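Local coordinates for TT1561 protein (Thermus thermophilus, PDB 1UF3) that is of unknown function but binds calcium and, from its calcineurin-like metallophosphoesterase family, is probably a phosphoesterase, at residues Asp34-Lys45 against Leu64-Ala75. Sequence-based numbering, arbitrary orientation.
Sequences DAIALIGNLMPK and LPTAYVPGPQDA. With CA (calcium ion), chain I; CA (calcium ion), chain S.
Ile36 and Leu38 each give their N-H to the strand 66-69 side, to Pro65 O and Ala67 O, and take one back through their carbonyls from Ala67 N and Val69 N. These four backbone bonds join strands 35-39 and 66-69 in parallel, their axes 4.7 Å apart, and a weak fifth runs from Gly40 N to Val69 O. Apolar contacts follow the same register. Ile36 and Thr66 lie alongside each other on one face, CG2 of Ile36 being 3.8 Å from CG2 of Thr66; on the other face Ile39 brings CD1 against CG2 of Val69.

Beyond the strands, side-chain acceptors take over from the backbone. The Asp74 carboxylate spans two successive amides, receiving Leu42 N on OD2 and Met43 N on OD1 (3.0 Å), each through a syn lone pair. The anti lone pair of OD2 takes the nearly straight bond from Gly71 N at 2.6 Å, while Tyr52 from helix 49-59 reaches OD1. Replacing this aspartate with an alanine would probably leave the buried amides of Leu42, Met43 and Gly71 without their shared acceptor and free the two loops to shift. With CG beside its own N (chi1 -55°), Asn41 turns OD1 onto Gln73 N, 2.7 Å away and well above the amide plane. Gln73 answers with OE1, which meets Lys45 N in the carbonyl plane.

Metal coordination finishes both ends: Lys45 O and Ala75 O, at 2.4 and 2.3 Å, share one calcium with Ala47, whereas Asp34 OD1 binds another together with Gly32 and Met1 of a neighbouring subunit. The parallel pair belongs to the beta-alpha-beta unit formed with helix 49-59, its post-strand loops lying side by side at the carboxyl ends of the strands, as in the metallophosphoesterase fold.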
# COMPACT_ATOMS: atom_id res chain seq x y z
N ASP A 34 3.52 5.15 13.86
CA ASP A 34 2.20 5.54 13.36
C ASP A 34 1.84 6.93 13.79
O ASP A 34 0.98 7.58 13.18
CB ASP A 34 1.14 4.57 13.84
CG ASP A 34 1.51 3.15 13.54
OD1 ASP A 34 1.83 2.88 12.36
OD2 ASP A 34 1.51 2.33 14.49
N ALA A 35 2.50 7.38 14.85
CA ALA A 35 2.27 8.71 15.36
C ALA A 35 3.51 9.23 16.12
O ALA A 35 4.45 8.48 16.36
CB ALA A 35 1.08 8.70 16.25
N ILE A 36 3.49 10.51 16.46
CA ILE A 36 4.57 11.14 17.19
C ILE A 36 3.94 11.92 18.32
O ILE A 36 2.90 12.57 18.14
CB ILE A 36 5.35 12.15 16.31
CG1 ILE A 36 6.20 11.42 15.28
CG2 ILE A 36 6.17 13.08 17.20
CD1 ILE A 36 6.86 12.33 14.23
N ALA A 37 4.54 11.84 19.50
CA ALA A 37 4.05 12.59 20.64
C ALA A 37 5.27 13.33 21.18
O ALA A 37 6.33 12.74 21.39
CB ALA A 37 3.48 11.67 21.70
N LEU A 38 5.14 14.64 21.37
CA LEU A 38 6.29 15.41 21.83
C LEU A 38 5.93 16.38 22.95
O LEU A 38 5.00 17.20 22.84
CB LEU A 38 6.92 16.13 20.63
CG LEU A 38 8.25 16.86 20.83
CD1 LEU A 38 8.96 17.15 19.48
CD2 LEU A 38 7.96 18.11 21.60
N ILE A 39 6.67 16.25 24.05
CA ILE A 39 6.48 17.05 25.26
C ILE A 39 7.52 18.16 25.32
O ILE A 39 8.68 17.91 25.03
CB ILE A 39 6.64 16.16 26.53
CG1 ILE A 39 5.73 14.92 26.46
CG2 ILE A 39 6.27 16.96 27.75
CD1 ILE A 39 4.24 15.24 26.57
N GLY A 40 7.12 19.37 25.72
CA GLY A 40 8.07 20.47 25.80
C GLY A 40 9.14 20.24 26.87
O GLY A 40 9.16 19.18 27.49
N ASN A 41 10.03 21.20 27.12
CA ASN A 41 10.07 22.49 26.42
C ASN A 41 10.47 22.31 24.97
O ASN A 41 11.49 21.70 24.67
CB ASN A 41 11.10 23.43 27.08
CG ASN A 41 10.86 23.63 28.56
OD1 ASN A 41 9.82 24.15 28.98
ND2 ASN A 41 11.82 23.20 29.38
N LEU A 42 9.66 22.83 24.05
CA LEU A 42 10.02 22.72 22.65
C LEU A 42 11.21 23.65 22.42
O LEU A 42 12.17 23.31 21.73
CB LEU A 42 8.88 23.18 21.74
CG LEU A 42 7.65 22.28 21.51
CD1 LEU A 42 6.90 22.03 22.80
CD2 LEU A 42 6.74 22.97 20.48
N MSE A 43 11.12 24.83 23.02
CA MSE A 43 12.12 25.91 22.89
C MSE A 43 12.50 26.47 24.26
O MSE A 43 11.73 26.37 25.22
CB MSE A 43 11.49 27.09 22.13
CG MSE A 43 11.30 26.92 20.66
SE MSE A 43 12.99 27.05 19.83
CE MSE A 43 12.69 25.76 18.40
N PRO A 44 13.69 27.09 24.36
CA PRO A 44 14.13 27.68 25.63
C PRO A 44 13.31 28.96 25.74
O PRO A 44 12.81 29.47 24.74
CB PRO A 44 15.60 28.02 25.37
CG PRO A 44 16.00 27.10 24.26
CD PRO A 44 14.78 27.10 23.37
N LYS A 45 13.18 29.49 26.95
CA LYS A 45 12.43 30.72 27.18
C LYS A 45 12.83 31.83 26.19
O LYS A 45 11.97 32.54 25.66
CB LYS A 45 12.64 31.20 28.62
CG LYS A 45 12.07 32.56 28.97
CD LYS A 45 10.56 32.58 28.87
CE LYS A 45 9.98 33.96 29.16
NZ LYS A 45 10.31 34.41 30.54
N LEU A 64 2.78 12.61 9.75
CA LEU A 64 2.18 11.60 10.63
C LEU A 64 1.38 12.28 11.73
O LEU A 64 1.68 13.41 12.13
CB LEU A 64 3.27 10.75 11.34
CG LEU A 64 4.15 9.69 10.65
CD1 LEU A 64 5.22 9.22 11.63
CD2 LEU A 64 3.30 8.48 10.16
N PRO A 65 0.34 11.60 12.25
CA PRO A 65 -0.43 12.23 13.32
C PRO A 65 0.62 12.64 14.36
O PRO A 65 1.54 11.87 14.63
CB PRO A 65 -1.31 11.10 13.83
CG PRO A 65 -1.62 10.36 12.55
CD PRO A 65 -0.25 10.30 11.86
N THR A 66 0.49 13.84 14.92
CA THR A 66 1.47 14.33 15.89
C THR A 66 0.81 15.18 16.96
O THR A 66 -0.02 16.04 16.67
CB THR A 66 2.56 15.17 15.17
OG1 THR A 66 3.19 14.35 14.18
CG2 THR A 66 3.64 15.67 16.14
N ALA A 67 1.15 14.93 18.22
CA ALA A 67 0.57 15.71 19.29
C ALA A 67 1.67 16.24 20.17
O ALA A 67 2.68 15.57 20.38
CB ALA A 67 -0.40 14.85 20.13
N TYR A 68 1.47 17.43 20.70
CA TYR A 68 2.48 18.01 21.56
C TYR A 68 1.88 18.97 22.56
O TYR A 68 0.74 19.44 22.40
CB TYR A 68 3.58 18.71 20.71
CG TYR A 68 3.09 19.41 19.45
CD1 TYR A 68 3.22 18.82 18.19
CD2 TYR A 68 2.43 20.64 19.53
CE1 TYR A 68 2.70 19.44 17.01
CE2 TYR A 68 1.90 21.27 18.37
CZ TYR A 68 2.03 20.66 17.13
OH TYR A 68 1.42 21.23 16.03
N VAL A 69 2.62 19.22 23.65
CA VAL A 69 2.21 20.18 24.66
C VAL A 69 3.48 21.00 24.97
O VAL A 69 4.61 20.52 24.80
CB VAL A 69 1.66 19.53 25.95
CG1 VAL A 69 0.46 18.66 25.61
CG2 VAL A 69 2.73 18.73 26.64
N PRO A 70 3.30 22.25 25.39
CA PRO A 70 4.46 23.09 25.69
C PRO A 70 5.02 22.81 27.09
O PRO A 70 4.37 22.17 27.93
CB PRO A 70 3.88 24.49 25.56
CG PRO A 70 2.50 24.31 26.16
CD PRO A 70 2.03 22.97 25.61
N GLY A 71 6.24 23.30 27.33
CA GLY A 71 6.87 23.12 28.63
C GLY A 71 6.83 24.41 29.44
O GLY A 71 6.30 25.43 28.97
N PRO A 72 7.39 24.41 30.66
CA PRO A 72 7.39 25.63 31.49
C PRO A 72 8.10 26.83 30.85
O PRO A 72 7.78 27.96 31.14
CB PRO A 72 8.07 25.17 32.79
CG PRO A 72 7.79 23.65 32.81
CD PRO A 72 8.00 23.28 31.38
N GLN A 73 9.05 26.58 29.96
CA GLN A 73 9.78 27.66 29.30
C GLN A 73 9.23 28.18 27.94
O GLN A 73 9.76 29.14 27.37
CB GLN A 73 11.24 27.25 29.14
CG GLN A 73 12.03 27.22 30.44
CD GLN A 73 13.50 26.93 30.21
OE1 GLN A 73 14.13 27.56 29.37
NE2 GLN A 73 14.04 25.96 30.95
N ASP A 74 8.16 27.56 27.43
CA ASP A 74 7.57 27.96 26.15
C ASP A 74 6.66 29.18 26.32
O ASP A 74 5.48 29.15 25.96
CB ASP A 74 6.78 26.79 25.54
CG ASP A 74 7.69 25.70 25.01
OD1 ASP A 74 8.52 25.99 24.11
OD2 ASP A 74 7.57 24.55 25.47
N ALA A 75 7.22 30.27 26.86
CA ALA A 75 6.46 31.48 27.10
C ALA A 75 7.00 32.73 26.38
O ALA A 75 8.19 32.80 26.01
CB ALA A 75 6.38 31.73 28.62
CA CA I . 9.92 32.89 24.44
CA CA S . 3.14 1.82 10.97
O HOH W 1 11.81 23.79 32.49
O HOH W 2 10.24 30.43 24.32
O HOH W 3 8.02 32.35 22.84
O HOH W 4 9.43 35.09 23.42
O HOH W 5 10.71 35.35 25.52
O HOH W 6 1.14 1.23 9.63
O HOH W 7 4.20 1.59 8.86